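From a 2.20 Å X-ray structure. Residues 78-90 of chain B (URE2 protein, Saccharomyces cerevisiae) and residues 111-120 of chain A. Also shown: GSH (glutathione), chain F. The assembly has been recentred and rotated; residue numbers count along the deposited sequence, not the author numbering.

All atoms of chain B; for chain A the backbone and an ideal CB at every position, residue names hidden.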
# COMPACT_ATOMS: atom_id res chain seq x y z
N GLY B 78 -1.90 -6.62 23.42
CA GLY B 78 -0.69 -6.53 24.21
C GLY B 78 -0.04 -5.16 24.17
O GLY B 78 0.66 -4.76 25.10
N MET B 79 -0.27 -4.42 23.09
CA MET B 79 0.30 -3.08 22.96
C MET B 79 -0.74 -2.01 23.25
O MET B 79 -0.98 -1.11 22.44
CB MET B 79 0.91 -2.89 21.57
CG MET B 79 2.14 -3.76 21.31
SD MET B 79 2.92 -3.47 19.70
CE MET B 79 4.02 -2.10 20.09
N ASP B 80 -1.37 -2.12 24.42
CA ASP B 80 -2.38 -1.17 24.87
C ASP B 80 -3.50 -0.99 23.85
O ASP B 80 -3.95 0.12 23.59
CB ASP B 80 -1.74 0.18 25.18
CG ASP B 80 -2.67 1.10 25.95
OD1 ASP B 80 -2.29 2.26 26.21
OD2 ASP B 80 -3.79 0.66 26.30
N ASN B 81 -3.95 -2.10 23.29
CA ASN B 81 -5.02 -2.08 22.31
C ASN B 81 -4.69 -1.18 21.13
O ASN B 81 -5.52 -0.41 20.67
CB ASN B 81 -6.33 -1.63 22.95
CG ASN B 81 -6.85 -2.62 23.97
OD1 ASN B 81 -6.99 -3.81 23.67
ND2 ASN B 81 -7.16 -2.14 25.17
N LEU B 82 -3.45 -1.29 20.65
CA LEU B 82 -3.01 -0.51 19.49
C LEU B 82 -3.80 -1.01 18.29
O LEU B 82 -3.93 -2.22 18.10
CB LEU B 82 -1.52 -0.72 19.22
CG LEU B 82 -1.01 -0.14 17.89
CD1 LEU B 82 -1.02 1.39 17.97
CD2 LEU B 82 0.40 -0.64 17.62
N SER B 83 -4.31 -0.09 17.49
CA SER B 83 -5.07 -0.47 16.32
C SER B 83 -4.29 -0.22 15.02
O SER B 83 -3.78 0.88 14.79
CB SER B 83 -6.38 0.33 16.28
OG SER B 83 -7.03 0.14 15.04
N ILE B 84 -4.18 -1.25 14.19
CA ILE B 84 -3.49 -1.10 12.91
C ILE B 84 -4.49 -1.44 11.80
O ILE B 84 -5.15 -2.48 11.85
CB ILE B 84 -2.27 -2.04 12.77
CG1 ILE B 84 -1.37 -1.95 14.02
CG2 ILE B 84 -1.45 -1.63 11.56
CD1 ILE B 84 -1.75 -2.93 15.13
N TRP B 85 -4.62 -0.56 10.82
CA TRP B 85 -5.53 -0.78 9.70
C TRP B 85 -4.71 -0.76 8.42
O TRP B 85 -3.59 -0.27 8.41
CB TRP B 85 -6.64 0.27 9.70
CG TRP B 85 -6.16 1.67 9.88
CD1 TRP B 85 -5.63 2.21 11.02
CD2 TRP B 85 -6.15 2.70 8.90
NE1 TRP B 85 -5.29 3.52 10.80
CE2 TRP B 85 -5.60 3.85 9.51
CE3 TRP B 85 -6.56 2.77 7.56
CZ2 TRP B 85 -5.44 5.06 8.82
CZ3 TRP B 85 -6.40 3.98 6.88
CH2 TRP B 85 -5.85 5.11 7.51
N GLU B 86 -5.28 -1.30 7.34
CA GLU B 86 -4.61 -1.46 6.03
C GLU B 86 -3.82 -2.77 6.15
O GLU B 86 -2.90 -2.87 6.97
CB GLU B 86 -3.66 -0.30 5.72
CG GLU B 86 -4.35 0.97 5.21
CD GLU B 86 -5.04 0.77 3.85
OE1 GLU B 86 -6.12 1.35 3.66
OE2 GLU B 86 -4.49 0.06 2.98
N SER B 87 -4.19 -3.77 5.36
CA SER B 87 -3.53 -5.07 5.40
C SER B 87 -2.00 -5.00 5.25
O SER B 87 -1.27 -5.78 5.86
CB SER B 87 -4.12 -5.98 4.32
OG SER B 87 -3.94 -5.44 3.03
N GLY B 88 -1.54 -4.06 4.42
CA GLY B 88 -0.11 -3.90 4.21
C GLY B 88 0.60 -3.46 5.48
O GLY B 88 1.70 -3.93 5.79
N ALA B 89 -0.03 -2.55 6.23
CA ALA B 89 0.57 -2.06 7.47
C ALA B 89 0.48 -3.15 8.54
O ALA B 89 1.37 -3.29 9.37
CB ALA B 89 -0.14 -0.78 7.94
N ILE B 90 -0.61 -3.91 8.52
CA ILE B 90 -0.77 -4.98 9.50
C ILE B 90 0.34 -6.03 9.32
O ILE B 90 0.95 -6.47 10.30
CB ILE B 90 -2.17 -5.66 9.37
CG1 ILE B 90 -3.26 -4.67 9.81
CG2 ILE B 90 -2.25 -6.90 10.25
CD1 ILE B 90 -4.67 -5.16 9.58
N UNK A 111 9.61 4.41 17.31
CA UNK A 111 8.65 3.67 18.13
C UNK A 111 7.78 2.77 17.25
O UNK A 111 7.10 3.25 16.34
CB UNK A 111 7.78 4.63 18.93
N UNK A 112 7.79 1.48 17.55
CA UNK A 112 7.03 0.49 16.80
C UNK A 112 5.58 0.90 16.57
O UNK A 112 5.08 0.83 15.45
CB UNK A 112 7.07 -0.85 17.53
N UNK A 113 4.91 1.33 17.64
CA UNK A 113 3.51 1.77 17.55
C UNK A 113 3.35 2.87 16.50
O UNK A 113 2.50 2.78 15.61
CB UNK A 113 3.02 2.27 18.91
N UNK A 114 4.17 3.92 16.62
CA UNK A 114 4.12 5.04 15.67
C UNK A 114 4.35 4.60 14.24
O UNK A 114 3.68 5.08 13.32
CB UNK A 114 5.16 6.10 16.05
N UNK A 115 5.30 3.69 14.04
CA UNK A 115 5.59 3.21 12.69
C UNK A 115 4.38 2.52 12.08
O UNK A 115 4.12 2.66 10.88
CB UNK A 115 6.78 2.25 12.71
N UNK A 116 3.62 1.79 12.89
CA UNK A 116 2.44 1.09 12.38
C UNK A 116 1.40 2.11 11.93
O UNK A 116 0.69 1.86 10.96
CB UNK A 116 1.85 0.16 13.44
N UNK A 117 1.31 3.24 12.62
CA UNK A 117 0.34 4.26 12.23
C UNK A 117 0.81 4.94 10.95
O UNK A 117 0.02 5.22 10.06
CB UNK A 117 0.14 5.29 13.35
N UNK A 118 2.12 5.21 10.86
CA UNK A 118 2.65 5.84 9.66
C UNK A 118 2.38 4.91 8.46
O UNK A 118 1.85 5.36 7.44
CB UNK A 118 4.14 6.13 9.81
N UNK A 119 2.72 3.63 8.59
CA UNK A 119 2.47 2.69 7.50
C UNK A 119 0.98 2.62 7.15
O UNK A 119 0.62 2.52 5.98
CB UNK A 119 2.99 1.30 7.88
N UNK A 120 0.11 2.67 8.15
CA UNK A 120 -1.33 2.63 7.88
C UNK A 120 -1.68 3.74 6.89
O UNK A 120 -2.24 3.49 5.83
CB UNK A 120 -2.14 2.78 9.17
N1 GSH F . -6.22 -1.23 0.83
CA1 GSH F . -7.01 -1.90 1.88
C1 GSH F . -6.22 -3.03 2.61
O11 GSH F . -5.34 -3.65 1.98
O12 GSH F . -6.54 -3.26 3.86
CB1 GSH F . -8.32 -2.45 1.25
CG1 GSH F . -9.51 -2.38 2.25
CD1 GSH F . -10.80 -2.93 1.57
OE1 GSH F . -11.19 -2.48 0.48
N2 GSH F . -11.44 -3.90 2.26
CA2 GSH F . -12.69 -4.51 1.75
C2 GSH F . -13.91 -3.90 2.49
O2 GSH F . -13.82 -3.45 3.64
CB2 GSH F . -12.68 -6.04 2.02
SG2 GSH F . -11.48 -6.95 0.98
N3 GSH F . -15.08 -3.88 1.79
CA3 GSH F . -16.35 -3.33 2.33
C3 GSH F . -16.68 -1.98 1.68
O31 GSH F . -17.73 -1.43 2.05
O32 GSH F . -15.88 -1.50 0.82

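Position 111 stands just ahead of the helix, and its CA-to-CB bond runs sideways to chain B with nothing of that stretch near. The free backbone NH groups of the first turn ask for an acceptor, so Asp, Asn, Ser or Thr would suit. It is D111(A), whose OD2 accepts from the backbone N of position 114 at 3.1 Å and caps the helix.

At 112 the bond again points sideways, but the ideal CB lies 4.2 Å from M79(B) CE. A methionine methyl offers a greasy, pliable partner, and a medium or large aliphatic chain could use it. The residue is L112(A), with its CD2 3.9 Å from M79(B) CE.

Position 113 has less room. Its ideal CB already sits 4.1 Å from L82(B) CD2 and 4.6 Å from M79(B) CE, so a small apolar residue fits without further reach. A113(A) supplies just the methyl, and L82(B) CD2 also comes within 3.9 Å of its CA, letting leucine pack against the backbone itself.

Positions 114 and 115 find nothing of chain B within range of their CBs, so this contact leaves them free; polar residues are natural there. They are D114(A), whose CA-to-CB bond points away, and Q115(A).

The bond at 116 points toward chain B, with I84(B) CG1 3.9 Å and L82(B) CD2 4.5 Å from the ideal CB. Ala, Ser or another small residue would suit such close aliphatic neighbours. S116(A) sits here in the p rotamer and deals with its hydroxyl inside its own helix: OG donates to A113(A) O at 2.6 Å. The same OG rests 3.6 Å from L82(B) CD2, so a polar atom can face an apolar wall while its bond is made elsewhere.

From 117 the bond leaves sideways with no near neighbour, yet the strand's backbone carbonyl at S83(B) can be reached by a longer chain. A flexible side chain bearing a donor would be a sensible choice, with Gln, Lys or Arg all plausible. It is Q117(A), folded back with chi1 and chi2 both m, so that its end comes nearer to the strand than its start.

Position 118 points away from chain B, which sets no rule for it; the residue is I118(A).

At 119 the ideal CB is 3.8 Å from A89(B) CB, and A89(B) O lies beyond. A small or slender residue suits the first, a polar end the second. N119(A) satisfies both: one water donates to its OD1 at 3.2 Å and to A89(B) O at 2.7 Å, bridging the chains.

Position 120 is the tightest. Its bond points toward chain B, and the ideal CB is 3.5 Å from W85(B) O, 4.3 Å from A89(B) CB and 4.9 Å from E86(B) CB. With the indole alongside as well, Ala is the obvious answer, Gly or Ser possible. A120(A) lays its CB over one face of the W85(B) ring, 3.7 Å from the centroid of the five-membered ring, a CH-pi contact.

Chain A 111-120: DLADQSQINA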
# COMPACT_ATOMS: atom_id res chain seq x y z
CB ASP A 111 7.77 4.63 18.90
CG ASP A 111 6.71 3.92 19.70
OD1 ASP A 111 7.07 3.19 20.64
OD2 ASP A 111 5.51 4.10 19.37
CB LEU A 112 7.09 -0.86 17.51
CG LEU A 112 6.57 -2.07 16.71
CD1 LEU A 112 7.38 -2.19 15.42
CD2 LEU A 112 6.70 -3.35 17.54
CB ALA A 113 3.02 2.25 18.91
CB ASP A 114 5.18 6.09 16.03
CG ASP A 114 4.74 7.03 17.13
OD1 ASP A 114 5.57 7.86 17.58
OD2 ASP A 114 3.56 6.95 17.54
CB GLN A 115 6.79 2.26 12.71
CG GLN A 115 8.10 2.96 13.03
CD GLN A 115 9.27 2.03 13.17
OE1 GLN A 115 10.38 2.45 13.54
NE2 GLN A 115 9.05 0.75 12.88
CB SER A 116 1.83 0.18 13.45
OG SER A 116 1.09 0.91 14.42
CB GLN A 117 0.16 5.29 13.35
CG GLN A 117 -0.43 4.72 14.63
CD GLN A 117 -1.59 3.78 14.38
OE1 GLN A 117 -1.40 2.59 14.08
NE2 GLN A 117 -2.81 4.30 14.48
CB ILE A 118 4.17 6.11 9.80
CG1 ILE A 118 4.41 7.20 10.84
CG2 ILE A 118 4.75 6.54 8.47
CD1 ILE A 118 5.87 7.39 11.22
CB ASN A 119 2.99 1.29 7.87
CG ASN A 119 4.51 1.20 7.82
OD1 ASN A 119 5.09 0.16 8.13
ND2 ASN A 119 5.15 2.28 7.42
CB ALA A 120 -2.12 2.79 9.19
O HOH W 1 3.16 -1.43 10.11
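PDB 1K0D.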